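Local coordinates for protein chromosome-partitioning ATPase Soj (Thermus thermophilus, PDB 1WCV) that hydrolyses ATP, binds double-stranded DNA cooperatively in an ATP-dependent way to form nucleoprotein filaments, and is probably involved in chromosome partitioning, at residues A102-L107 / G164-L169; L31-K36 / I222-P227; G153-L158 / A195-K200; S51-R56 / D78-L83. All coordinates share one frame; numbering follows the deposited sequence.

Overall arrangement
The four contacts lie round a P-loop ATPase fold with a central mixed sheet. Contact 4 is the buried one. It is wholly apolar and joins the chain at the end of helix 48-52 to strand 80-83. The more exposed contacts 1, 2 and 3 each bring in arginine or lysine. Contact 1 is partly buried, polar and charged. Contact 3 is partly buried and mixes leucine, phenylalanine and lysine. Both involve helix 146-164 or the turn just after it, and they touch through Leu169 and Leu158. Contact 2 is a surface contact of helix 18-33 with helix 222-225. It meets contact 4 through a salt bridge from Arg33 to Asp78.

Contact 1. Residues A102-L107 / G164-L169; sequences ALREAL and GLNPRL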
loop_
_atom_site.group_PDB
_atom_site.type_symbol
_atom_site.label_atom_id
_atom_site.label_comp_id
_atom_site.label_asym_id
_atom_site.label_seq_id
_atom_site.Cartn_x
_atom_site.Cartn_y
_atom_site.Cartn_z
ATOM N N ALA A 102 17.375 -24.550 18.842
ATOM C CA ALA A 102 16.472 -25.617 19.252
ATOM C C ALA A 102 15.271 -25.715 18.319
ATOM O O ALA A 102 15.120 -26.690 17.578
ATOM C CB ALA A 102 16.005 -25.377 20.673
ATOM N N LEU A 103 14.417 -24.699 18.368
ATOM C CA LEU A 103 13.221 -24.654 17.539
ATOM C C LEU A 103 13.523 -25.055 16.103
ATOM O O LEU A 103 12.851 -25.912 15.539
ATOM C CB LEU A 103 12.617 -23.245 17.561
ATOM C CG LEU A 103 11.356 -23.016 16.719
ATOM C CD1 LEU A 103 10.269 -23.992 17.136
ATOM C CD2 LEU A 103 10.879 -21.584 16.897
ATOM N N ARG A 104 14.543 -24.440 15.521
ATOM C CA ARG A 104 14.921 -24.726 14.144
ATOM C C ARG A 104 15.069 -26.215 13.845
ATOM O O ARG A 104 14.514 -26.715 12.865
ATOM C CB ARG A 104 16.229 -24.011 13.798
ATOM C CG ARG A 104 16.656 -24.188 12.354
ATOM C CD ARG A 104 17.822 -23.281 12.018
ATOM N NE ARG A 104 19.059 -23.702 12.666
ATOM C CZ ARG A 104 20.136 -22.932 12.789
ATOM N NH1 ARG A 104 21.221 -23.402 13.388
ATOM N NH2 ARG A 104 20.124 -21.687 12.329
ATOM N N GLU A 105 15.812 -26.922 14.687
ATOM C CA GLU A 105 16.036 -28.349 14.478
ATOM C C GLU A 105 14.805 -29.193 14.789
ATOM O O GLU A 105 14.711 -30.343 14.360
ATOM C CB GLU A 105 17.215 -28.824 15.332
ATOM C CG GLU A 105 18.447 -27.933 15.243
ATOM C CD GLU A 105 18.973 -27.778 13.823
ATOM O OE1 GLU A 105 19.926 -26.990 13.630
ATOM O OE2 GLU A 105 18.443 -28.441 12.903
ATOM N N ALA A 106 13.861 -28.623 15.531
ATOM C CA ALA A 106 12.648 -29.343 15.894
ATOM C C ALA A 106 11.466 -28.994 14.993
ATOM O O ALA A 106 10.386 -29.566 15.136
ATOM C CB ALA A 106 12.295 -29.064 17.349
ATOM N N LEU A 107 11.669 -28.060 14.070
ATOM C CA LEU A 107 10.608 -27.652 13.155
ATOM C C LEU A 107 10.597 -28.469 11.870
ATOM O O LEU A 107 11.068 -28.012 10.829
ATOM C CB LEU A 107 10.747 -26.168 12.799
ATOM C CG LEU A 107 10.346 -25.136 13.853
ATOM C CD1 LEU A 107 10.757 -23.752 13.384
ATOM C CD2 LEU A 107 8.845 -25.200 14.096
ATOM N N GLY A 164 25.877 -14.164 13.788
ATOM C CA GLY A 164 26.327 -15.248 14.644
ATOM C C GLY A 164 25.510 -16.525 14.771
ATOM O O GLY A 164 26.032 -17.529 15.261
ATOM N N LEU A 165 24.252 -16.519 14.332
ATOM C CA LEU A 165 23.417 -17.705 14.487
ATOM C C LEU A 165 22.622 -18.174 13.274
ATOM O O LEU A 165 22.318 -19.358 13.154
ATOM C CB LEU A 165 22.432 -17.489 15.643
ATOM C CG LEU A 165 22.879 -17.614 17.106
ATOM C CD1 LEU A 165 24.095 -16.758 17.377
ATOM C CD2 LEU A 165 21.737 -17.197 18.015
ATOM N N ASN A 166 22.278 -17.256 12.378
ATOM C CA ASN A 166 21.455 -17.622 11.233
ATOM C C ASN A 166 21.723 -16.745 10.012
ATOM O O ASN A 166 21.085 -15.715 9.829
ATOM C CB ASN A 166 19.985 -17.524 11.658
ATOM C CG ASN A 166 19.024 -17.799 10.529
ATOM O OD1 ASN A 166 19.407 -18.329 9.493
ATOM N ND2 ASN A 166 17.760 -17.444 10.731
ATOM N N PRO A 167 22.669 -17.160 9.152
ATOM C CA PRO A 167 23.070 -16.453 7.932
ATOM C C PRO A 167 21.939 -16.111 6.965
ATOM O O PRO A 167 22.030 -15.138 6.224
ATOM C CB PRO A 167 24.077 -17.412 7.295
ATOM C CG PRO A 167 24.667 -18.107 8.479
ATOM C CD PRO A 167 23.459 -18.394 9.319
ATOM N N ARG A 168 20.878 -16.906 6.957
ATOM C CA ARG A 168 19.795 -16.618 6.025
ATOM C C ARG A 168 18.718 -15.678 6.558
ATOM O O ARG A 168 17.724 -15.422 5.887
ATOM C CB ARG A 168 19.156 -17.915 5.510
ATOM C CG ARG A 168 18.669 -18.873 6.569
ATOM C CD ARG A 168 19.774 -19.810 7.006
ATOM N NE ARG A 168 19.289 -20.809 7.953
ATOM C CZ ARG A 168 20.069 -21.680 8.581
ATOM N NH1 ARG A 168 19.542 -22.554 9.426
ATOM N NH2 ARG A 168 21.377 -21.675 8.364
ATOM N N LEU A 169 18.927 -15.142 7.753
ATOM C CA LEU A 169 17.958 -14.223 8.341
ATOM C C LEU A 169 17.952 -12.868 7.631
ATOM O O LEU A 169 18.991 -12.226 7.465
ATOM C CB LEU A 169 18.264 -14.004 9.826
ATOM C CG LEU A 169 17.239 -13.140 10.575
ATOM C CD1 LEU A 169 15.880 -13.836 10.563
ATOM C CD2 LEU A 169 17.701 -12.922 12.016
#
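Arg104 reaches from helix 102-106 to the turn after helix 146-164 and meets Leu165, Asn166 and Arg168 there. Its CG stands anti to the backbone N (chi1 -177°), and the chain bends at chi3, which brings the NH2 end to the turn. NH2 gives a weak hydrogen bond to Leu165 O at 3.3 Å, with an N-H...O angle of 159°. That oxygen and Asn166 CB both lie at the edge of the guanidinium, near its plane. NH2 also makes a weak bond to Ala132 O. This is the closely packed side, where Asn166 is buried. The amide ND2 of Asn166 is held by Ala134 O and Leu131 O, at the end of helix 125-133. The turn links helix 146-164 to the outermost strand 170-177 of the P-loop ATPase fold. It is an Asx turn as well as a type I beta turn: Asn166 OD1 accepts from Arg168 N at 3.3 Å, while Leu169 N bonds to Asn166 O at 3.0 Å. Were Arg104 an alanine, Leu165 O would probably lose this donor and a gap would open beside Asn166. The solvent side has no bond across it. Arg168 is exposed, and its NH1 sits over one face of the Arg104 guanidinium, close but unbonded at 3.1 Å from Arg104 NH2. Both atoms are donors, and the two planes are 34° apart. Neighbouring carboxylates may ease the like charges. Glu105 OE1 makes a salt bridge to Arg104 NE at 3.5 Å, in the plane of the guanidinium, and the side chain of Arg168 also touches Glu135.

Contact 2. Residues L31-K36 / I222-P227; sequences LARLGK and IAQHAP
Arg33 lays its guanidinium against Ala223 at the surface, where helix 18-33 meets the short helix 222-225. Helix 18-33 is the helix that follows the P-loop of this ATPase, and its first residues bind the nucleotide. The segment 31-36 is its far end. Leu31 faces inward, onto Leu114 and Leu116 of strand 114-118 and onto helix 230-246. Ala32 follows, with its methyl on Gly79 and Phe80. Arg33 then carries the whole contact with helix 222-225. Its CG is anti to the carbonyl carbon (chi1 -72°), and the chain runs extended from CG to NE. The flat end therefore lies well out from the helix. NH1 folds back to bond Ala29 O, and NH2 makes a salt bridge to Asp78 OD2. These two partners fix how the guanidinium is turned. Gln224 lies near the same carboxylate, and its CG comes obliquely to Arg33 NH2 at 4.5 Å. The amide of Gln224 is turned back to the residue before helix 222-225, where OE1 accepts from Thr221 N. Leu34 packs on Ala239 of helix 230-246. Gly35 is the first residue to leave helical phi/psi. It closes a Schellman motif with positive phi, its N bonded to Ala32 O at 2.9 Å. A side chain there would jam against the preceding carbonyl oxygen. Lys36 leads away toward strand 38-42. No hydrogen bond crosses between the segments. The central touch is a methyl on a flat face: Ala223 CB sits over the centre of the Arg33 guanidinium, 3.4 Å from Arg33 CZ.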
loop_
_atom_site.group_PDB
_atom_site.type_symbol
_atom_site.label_atom_id
_atom_site.label_comp_id
_atom_site.label_asym_id
_atom_site.label_seq_id
_atom_site.Cartn_x
_atom_site.Cartn_y
_atom_site.Cartn_z
ATOM N N LEU A 31 -2.958 -15.765 3.878
ATOM C CA LEU A 31 -1.987 -16.500 3.078
ATOM C C LEU A 31 -2.636 -17.858 2.770
ATOM O O LEU A 31 -2.425 -18.438 1.707
ATOM C CB LEU A 31 -0.675 -16.676 3.852
ATOM C CG LEU A 31 0.215 -15.428 3.970
ATOM C CD1 LEU A 31 1.393 -15.731 4.890
ATOM C CD2 LEU A 31 0.714 -14.996 2.595
ATOM N N ALA A 32 -3.442 -18.352 3.705
ATOM C CA ALA A 32 -4.134 -19.627 3.505
ATOM C C ALA A 32 -5.130 -19.478 2.358
ATOM O O ALA A 32 -5.238 -20.349 1.497
ATOM C CB ALA A 32 -4.871 -20.029 4.761
ATOM N N ARG A 33 -5.858 -18.369 2.356
ATOM C CA ARG A 33 -6.845 -18.115 1.315
ATOM C C ARG A 33 -6.207 -17.888 -0.051
ATOM O O ARG A 33 -6.892 -17.898 -1.071
ATOM C CB ARG A 33 -7.733 -16.932 1.712
ATOM C CG ARG A 33 -8.717 -17.279 2.839
ATOM C CD ARG A 33 -9.465 -16.054 3.351
ATOM N NE ARG A 33 -10.564 -16.407 4.254
ATOM C CZ ARG A 33 -10.414 -16.897 5.483
ATOM N NH1 ARG A 33 -9.201 -17.100 5.988
ATOM N NH2 ARG A 33 -11.489 -17.187 6.210
ATOM N N LEU A 34 -4.893 -17.690 -0.073
ATOM C CA LEU A 34 -4.178 -17.508 -1.329
ATOM C C LEU A 34 -3.790 -18.879 -1.870
ATOM O O LEU A 34 -3.138 -18.988 -2.906
ATOM C CB LEU A 34 -2.919 -16.661 -1.129
ATOM C CG LEU A 34 -3.127 -15.152 -1.001
ATOM C CD1 LEU A 34 -1.779 -14.459 -0.826
ATOM C CD2 LEU A 34 -3.832 -14.632 -2.246
ATOM N N GLY A 35 -4.191 -19.924 -1.153
ATOM C CA GLY A 35 -3.887 -21.278 -1.578
ATOM C C GLY A 35 -2.569 -21.821 -1.064
ATOM O O GLY A 35 -1.972 -22.705 -1.682
ATOM N N LYS A 36 -2.113 -21.304 0.071
ATOM C CA LYS A 36 -0.854 -21.752 0.663
ATOM C C LYS A 36 -1.110 -22.651 1.869
ATOM O O LYS A 36 -2.042 -22.406 2.635
ATOM C CB LYS A 36 -0.037 -20.545 1.134
ATOM C CG LYS A 36 0.248 -19.487 0.080
ATOM C CD LYS A 36 1.298 -19.938 -0.917
ATOM C CE LYS A 36 1.712 -18.780 -1.810
ATOM N NZ LYS A 36 2.796 -19.147 -2.757
ATOM N N ILE A 222 -10.048 -11.992 11.374
ATOM C CA ILE A 222 -10.878 -10.912 10.864
ATOM C C ILE A 222 -11.645 -11.373 9.616
ATOM O O ILE A 222 -12.711 -10.847 9.294
ATOM C CB ILE A 222 -10.033 -9.654 10.546
ATOM C CG1 ILE A 222 -10.953 -8.457 10.314
ATOM C CG2 ILE A 222 -9.149 -9.894 9.329
ATOM C CD1 ILE A 222 -11.761 -8.069 11.528
ATOM N N ALA A 223 -11.108 -12.363 8.914
ATOM C CA ALA A 223 -11.795 -12.876 7.732
ATOM C C ALA A 223 -13.093 -13.574 8.161
ATOM O O ALA A 223 -14.098 -13.540 7.441
ATOM C CB ALA A 223 -10.896 -13.846 6.984
ATOM N N GLN A 224 -13.067 -14.206 9.331
ATOM C CA GLN A 224 -14.245 -14.903 9.852
ATOM C C GLN A 224 -15.201 -13.926 10.518
ATOM O O GLN A 224 -16.414 -14.014 10.341
ATOM C CB GLN A 224 -13.854 -15.957 10.897
ATOM C CG GLN A 224 -13.070 -17.144 10.378
ATOM C CD GLN A 224 -12.581 -18.040 11.503
ATOM O OE1 GLN A 224 -11.837 -17.602 12.385
ATOM N NE2 GLN A 224 -12.999 -19.301 11.478
ATOM N N HIS A 225 -14.643 -12.992 11.278
ATOM C CA HIS A 225 -15.437 -12.017 12.025
ATOM C C HIS A 225 -16.090 -10.872 11.248
ATOM O O HIS A 225 -17.253 -10.537 11.477
ATOM C CB HIS A 225 -14.570 -11.429 13.141
ATOM C CG HIS A 225 -15.319 -10.544 14.086
ATOM N ND1 HIS A 225 -16.351 -11.005 14.875
ATOM C CD2 HIS A 225 -15.186 -9.227 14.372
ATOM C CE1 HIS A 225 -16.820 -10.010 15.606
ATOM N NE2 HIS A 225 -16.131 -8.920 15.321
ATOM N N ALA A 226 -15.338 -10.252 10.346
ATOM C CA ALA A 226 -15.855 -9.127 9.571
ATOM C C ALA A 226 -15.033 -9.025 8.296
ATOM O O ALA A 226 -14.202 -8.134 8.160
ATOM C CB ALA A 226 -15.732 -7.839 10.386
ATOM N N PRO A 227 -15.269 -9.939 7.342
ATOM C CA PRO A 227 -14.564 -10.005 6.056
ATOM C C PRO A 227 -14.566 -8.767 5.162
ATOM O O PRO A 227 -13.731 -8.656 4.259
ATOM C CB PRO A 227 -15.196 -11.223 5.382
ATOM C CG PRO A 227 -16.581 -11.222 5.924
ATOM C CD PRO A 227 -16.349 -10.944 7.390
#

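Contact 3. Residues G153-L158 / A195-K200; sequences GLLATL and AHFGEK
Leu155 and Phe197 mark the nearest approach of the two backbones, with their CA atoms 10.3 Å apart, so only side chains bridge helix 146-164 and the end of helix 185-197. The touching atom on the first helix is Leu155 CD1. It lies 3.9 Å from Phe197 CE1, set obliquely to the ring. The same methyl meets Lys200 NZ at 3.4 Å. Here leucine and lysine reach toward each other tip to tip. The lysine chain is bent at chi3 (-67°), and this turns its ammonium toward Leu155. NZ also lies in the plane of the Phe197 ring, at the edge. It is therefore not over the ring face, and no cation-pi contact forms. His196 CD2 lies over one face of the same ring, offset toward the rim. Helix 185-197 stops at Gly198, which has positive phi. A short 3-10 turn then carries Lys200 back, and its backbone bonds to Ile174. Strand 170-177 is the outermost strand at this end of the sheet. Helix 146-164 is the crossover between it and parallel strand 136-142, a beta-alpha-beta unit. Leu155 and Lys200 both rest on Leu171 of that strand, and Phe197 rests on Ile174. No hydrogen bond or charge pair crosses between the segments. One leucine methyl meets both a ring carbon and a charged nitrogen, so the join is van der Waals packing, and Leu155 offers NZ no polar partner.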
loop_
_atom_site.group_PDB
_atom_site.type_symbol
_atom_site.label_atom_id
_atom_site.label_comp_id
_atom_site.label_asym_id
_atom_site.label_seq_id
_atom_site.Cartn_x
_atom_site.Cartn_y
_atom_site.Cartn_z
ATOM N N GLY A 153 16.384 -0.780 17.102
ATOM C CA GLY A 153 16.935 -1.776 18.003
ATOM C C GLY A 153 16.753 -3.175 17.445
ATOM O O GLY A 153 17.697 -3.970 17.402
ATOM N N LEU A 154 15.538 -3.486 17.009
ATOM C CA LEU A 154 15.285 -4.811 16.467
ATOM C C LEU A 154 16.129 -5.106 15.224
ATOM O O LEU A 154 16.615 -6.229 15.049
ATOM C CB LEU A 154 13.800 -4.981 16.152
ATOM C CG LEU A 154 13.391 -6.396 15.723
ATOM C CD1 LEU A 154 13.996 -7.424 16.673
ATOM C CD2 LEU A 154 11.882 -6.508 15.712
ATOM N N LEU A 155 16.317 -4.110 14.362
ATOM C CA LEU A 155 17.127 -4.339 13.168
ATOM C C LEU A 155 18.580 -4.622 13.531
ATOM O O LEU A 155 19.254 -5.412 12.868
ATOM C CB LEU A 155 17.036 -3.148 12.207
ATOM C CG LEU A 155 15.623 -2.883 11.672
ATOM C CD1 LEU A 155 15.681 -1.908 10.500
ATOM C CD2 LEU A 155 14.989 -4.203 11.227
ATOM N N ALA A 156 19.074 -3.983 14.583
ATOM C CA ALA A 156 20.449 -4.232 15.001
ATOM C C ALA A 156 20.534 -5.669 15.518
ATOM O O ALA A 156 21.525 -6.365 15.299
ATOM C CB ALA A 156 20.863 -3.248 16.095
ATOM N N THR A 157 19.492 -6.104 16.211
ATOM C CA THR A 157 19.447 -7.462 16.737
ATOM C C THR A 157 19.457 -8.452 15.565
ATOM O O THR A 157 20.173 -9.451 15.592
ATOM C CB THR A 157 18.181 -7.685 17.598
ATOM O OG1 THR A 157 18.333 -7.002 18.851
ATOM C CG2 THR A 157 17.957 -9.171 17.874
ATOM N N LEU A 158 18.662 -8.170 14.536
ATOM C CA LEU A 158 18.599 -9.055 13.371
ATOM C C LEU A 158 19.976 -9.182 12.735
ATOM O O LEU A 158 20.376 -10.261 12.303
ATOM C CB LEU A 158 17.623 -8.511 12.327
ATOM C CG LEU A 158 16.141 -8.404 12.680
ATOM C CD1 LEU A 158 15.383 -7.936 11.445
ATOM C CD2 LEU A 158 15.594 -9.759 13.151
ATOM N N ALA A 195 10.748 7.752 5.868
ATOM C CA ALA A 195 11.912 8.587 5.617
ATOM C C ALA A 195 13.161 7.927 6.194
ATOM O O ALA A 195 14.224 7.951 5.582
ATOM C CB ALA A 195 11.718 9.969 6.245
ATOM N N HIS A 196 13.033 7.325 7.372
ATOM C CA HIS A 196 14.181 6.693 8.010
ATOM C C HIS A 196 14.481 5.259 7.565
ATOM O O HIS A 196 15.646 4.879 7.458
ATOM C CB HIS A 196 14.014 6.727 9.534
ATOM C CG HIS A 196 15.261 6.373 10.280
ATOM N ND1 HIS A 196 16.441 7.067 10.122
ATOM C CD2 HIS A 196 15.520 5.389 11.172
ATOM C CE1 HIS A 196 17.374 6.525 10.884
ATOM N NE2 HIS A 196 16.841 5.504 11.530
ATOM N N PHE A 197 13.448 4.463 7.293
ATOM C CA PHE A 197 13.666 3.074 6.889
ATOM C C PHE A 197 13.371 2.769 5.419
ATOM O O PHE A 197 13.627 1.666 4.936
ATOM C CB PHE A 197 12.863 2.154 7.813
ATOM C CG PHE A 197 13.305 2.229 9.250
ATOM C CD1 PHE A 197 14.562 1.763 9.620
ATOM C CD2 PHE A 197 12.494 2.808 10.220
ATOM C CE1 PHE A 197 15.008 1.874 10.930
ATOM C CE2 PHE A 197 12.935 2.924 11.543
ATOM C CZ PHE A 197 14.191 2.457 11.894
ATOM N N GLY A 198 12.844 3.761 4.713
ATOM C CA GLY A 198 12.560 3.611 3.297
ATOM C C GLY A 198 11.733 2.428 2.824
ATOM O O GLY A 198 10.667 2.144 3.363
ATOM N N GLU A 199 12.245 1.740 1.806
ATOM C CA GLU A 199 11.567 0.601 1.194
ATOM C C GLU A 199 11.301 -0.556 2.148
ATOM O O GLU A 199 10.509 -1.443 1.843
ATOM C CB GLU A 199 12.377 0.099 -0.013
ATOM C CG GLU A 199 13.764 -0.423 0.348
ATOM C CD GLU A 199 14.566 -0.862 -0.867
ATOM O OE1 GLU A 199 14.890 0.000 -1.714
ATOM O OE2 GLU A 199 14.875 -2.069 -0.976
ATOM N N LYS A 200 11.969 -0.551 3.294
ATOM C CA LYS A 200 11.770 -1.612 4.267
ATOM C C LYS A 200 10.358 -1.600 4.841
ATOM O O LYS A 200 9.872 -2.618 5.324
ATOM C CB LYS A 200 12.790 -1.483 5.399
ATOM C CG LYS A 200 14.228 -1.666 4.940
ATOM C CD LYS A 200 15.200 -1.562 6.093
ATOM C CE LYS A 200 15.237 -0.160 6.665
ATOM N NZ LYS A 200 16.257 -0.039 7.740
#

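Contact 4. Residues S51-R56 / D78-L83; sequences SGLGVR and DGFHLL
Leu53 points its two methyls at the rim of the Phe80 ring, and the two side chains come from opposite directions. CD1 lies near the ring plane, 4.0 Å from Phe80 CE2, while CD2 reaches Phe80 CZ at 4.2 Å. The leucine thus meets the edge of the ring and does not stack on its face. Phe80 has CG between the backbone N and the carbonyl carbon (chi1 56°). This turns the ring toward Leu53, although its CB does not point that way. Leu82 is two residues on and lies on the same side of strand 80-83. It slants across Leu53, with its CD2 4.0 Å from Leu53 CD1. Val55 meets Leu82 tip to tip, and Val55 CG2 is 3.7 Å from Leu82 CD2. That methyl of Leu82 is therefore shared by Leu53 and Val55. Gly54, with positive phi, is the C-prime residue of the Schellman motif that ends helix 48-52, and the chain turns so that Leu53 and Val55 both face the strand. Strands 75-77 and 80-83 form a beta hairpin at one edge of the sheet, joined by Asp78 and Gly79. Leu53 also packs on Leu40 and Val77 in the sheet and on Ile25 of the P-loop helix 18-33, and its side chain is about 8 Å from that of Thr21, a magnesium ligand. No hydrogen bond crosses between the segments. Methyls and a ring edge make the contact, so the chain just after helix 48-52 is probably held on the hairpin by close fit and the exclusion of water.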
loop_
_atom_site.group_PDB
_atom_site.type_symbol
_atom_site.label_atom_id
_atom_site.label_comp_id
_atom_site.label_asym_id
_atom_site.label_seq_id
_atom_site.Cartn_x
_atom_site.Cartn_y
_atom_site.Cartn_z
ATOM N N SER A 51 -5.167 -18.019 21.874
ATOM C CA SER A 51 -6.411 -17.548 22.453
ATOM C C SER A 51 -7.173 -16.708 21.430
ATOM O O SER A 51 -8.408 -16.673 21.427
ATOM C CB SER A 51 -6.114 -16.712 23.698
ATOM O OG SER A 51 -7.308 -16.199 24.257
ATOM N N GLY A 52 -6.429 -16.041 20.554
ATOM C CA GLY A 52 -7.059 -15.205 19.547
ATOM C C GLY A 52 -7.745 -16.044 18.492
ATOM O O GLY A 52 -8.522 -15.543 17.678
ATOM N N LEU A 53 -7.453 -17.338 18.515
ATOM C CA LEU A 53 -8.026 -18.272 17.563
ATOM C C LEU A 53 -9.050 -19.198 18.221
ATOM O O LEU A 53 -9.540 -20.134 17.595
ATOM C CB LEU A 53 -6.908 -19.081 16.908
ATOM C CG LEU A 53 -6.056 -18.269 15.922
ATOM C CD1 LEU A 53 -4.911 -19.119 15.398
ATOM C CD2 LEU A 53 -6.937 -17.785 14.775
ATOM N N GLY A 54 -9.367 -18.920 19.482
ATOM C CA GLY A 54 -10.342 -19.720 20.207
ATOM C C GLY A 54 -9.893 -21.139 20.506
ATOM O O GLY A 54 -10.721 -22.019 20.742
ATOM N N VAL A 55 -8.585 -21.364 20.498
ATOM C CA VAL A 55 -8.045 -22.686 20.770
ATOM C C VAL A 55 -7.698 -22.847 22.244
ATOM O O VAL A 55 -7.253 -21.905 22.901
ATOM C CB VAL A 55 -6.793 -22.964 19.912
ATOM C CG1 VAL A 55 -6.176 -24.304 20.291
ATOM C CG2 VAL A 55 -7.174 -22.958 18.439
ATOM N N ARG A 56 -7.919 -24.052 22.755
ATOM C CA ARG A 56 -7.646 -24.369 24.148
ATOM C C ARG A 56 -7.088 -25.787 24.215
ATOM O O ARG A 56 -7.838 -26.751 24.365
ATOM C CB ARG A 56 -8.939 -24.267 24.960
ATOM C CG ARG A 56 -8.796 -24.598 26.434
ATOM C CD ARG A 56 -10.135 -24.471 27.148
ATOM N NE ARG A 56 -10.049 -24.818 28.565
ATOM C CZ ARG A 56 -9.731 -26.025 29.023
ATOM N NH1 ARG A 56 -9.678 -26.246 30.330
ATOM N NH2 ARG A 56 -9.468 -27.013 28.177
ATOM N N ASP A 78 -9.474 -21.960 10.615
ATOM C CA ASP A 78 -9.701 -21.028 9.514
ATOM C C ASP A 78 -8.853 -21.276 8.270
ATOM O O ASP A 78 -8.287 -20.339 7.701
ATOM C CB ASP A 78 -9.486 -19.586 9.983
ATOM C CG ASP A 78 -9.979 -18.565 8.967
ATOM O OD1 ASP A 78 -9.464 -17.427 8.954
ATOM O OD2 ASP A 78 -10.892 -18.905 8.185
ATOM N N GLY A 79 -8.758 -22.529 7.849
ATOM C CA GLY A 79 -7.997 -22.835 6.652
ATOM C C GLY A 79 -6.510 -23.095 6.810
ATOM O O GLY A 79 -5.842 -23.418 5.832
ATOM N N PHE A 80 -5.972 -22.936 8.016
ATOM C CA PHE A 80 -4.553 -23.215 8.226
ATOM C C PHE A 80 -4.335 -24.060 9.475
ATOM O O PHE A 80 -5.293 -24.484 10.117
ATOM C CB PHE A 80 -3.726 -21.920 8.315
ATOM C CG PHE A 80 -4.188 -20.955 9.374
ATOM C CD1 PHE A 80 -5.234 -20.073 9.125
ATOM C CD2 PHE A 80 -3.555 -20.909 10.616
ATOM C CE1 PHE A 80 -5.645 -19.158 10.091
ATOM C CE2 PHE A 80 -3.957 -19.998 11.591
ATOM C CZ PHE A 80 -5.003 -19.119 11.332
ATOM N N HIS A 81 -3.076 -24.320 9.809
ATOM C CA HIS A 81 -2.765 -25.119 10.987
ATOM C C HIS A 81 -2.041 -24.308 12.053
ATOM O O HIS A 81 -1.142 -23.530 11.745
ATOM C CB HIS A 81 -1.909 -26.329 10.599
ATOM C CG HIS A 81 -2.637 -27.354 9.785
ATOM N ND1 HIS A 81 -2.017 -28.473 9.272
ATOM C CD2 HIS A 81 -3.934 -27.434 9.402
ATOM C CE1 HIS A 81 -2.900 -29.198 8.608
ATOM N NE2 HIS A 81 -4.071 -28.590 8.672
ATOM N N LEU A 82 -2.447 -24.498 13.303
ATOM C CA LEU A 82 -1.845 -23.808 14.441
ATOM C C LEU A 82 -1.150 -24.769 15.401
ATOM O O LEU A 82 -1.719 -25.786 15.794
ATOM C CB LEU A 82 -2.909 -23.044 15.230
ATOM C CG LEU A 82 -2.461 -22.557 16.616
ATOM C CD1 LEU A 82 -1.640 -21.266 16.482
ATOM C CD2 LEU A 82 -3.672 -22.325 17.498
ATOM N N LEU A 83 0.089 -24.447 15.760
ATOM C CA LEU A 83 0.837 -25.238 16.731
ATOM C C LEU A 83 0.706 -24.327 17.949
ATOM O O LEU A 83 1.473 -23.383 18.117
ATOM C CB LEU A 83 2.300 -25.375 16.313
ATOM C CG LEU A 83 3.024 -26.619 16.834
ATOM C CD1 LEU A 83 4.518 -26.450 16.633
ATOM C CD2 LEU A 83 2.716 -26.835 18.308
#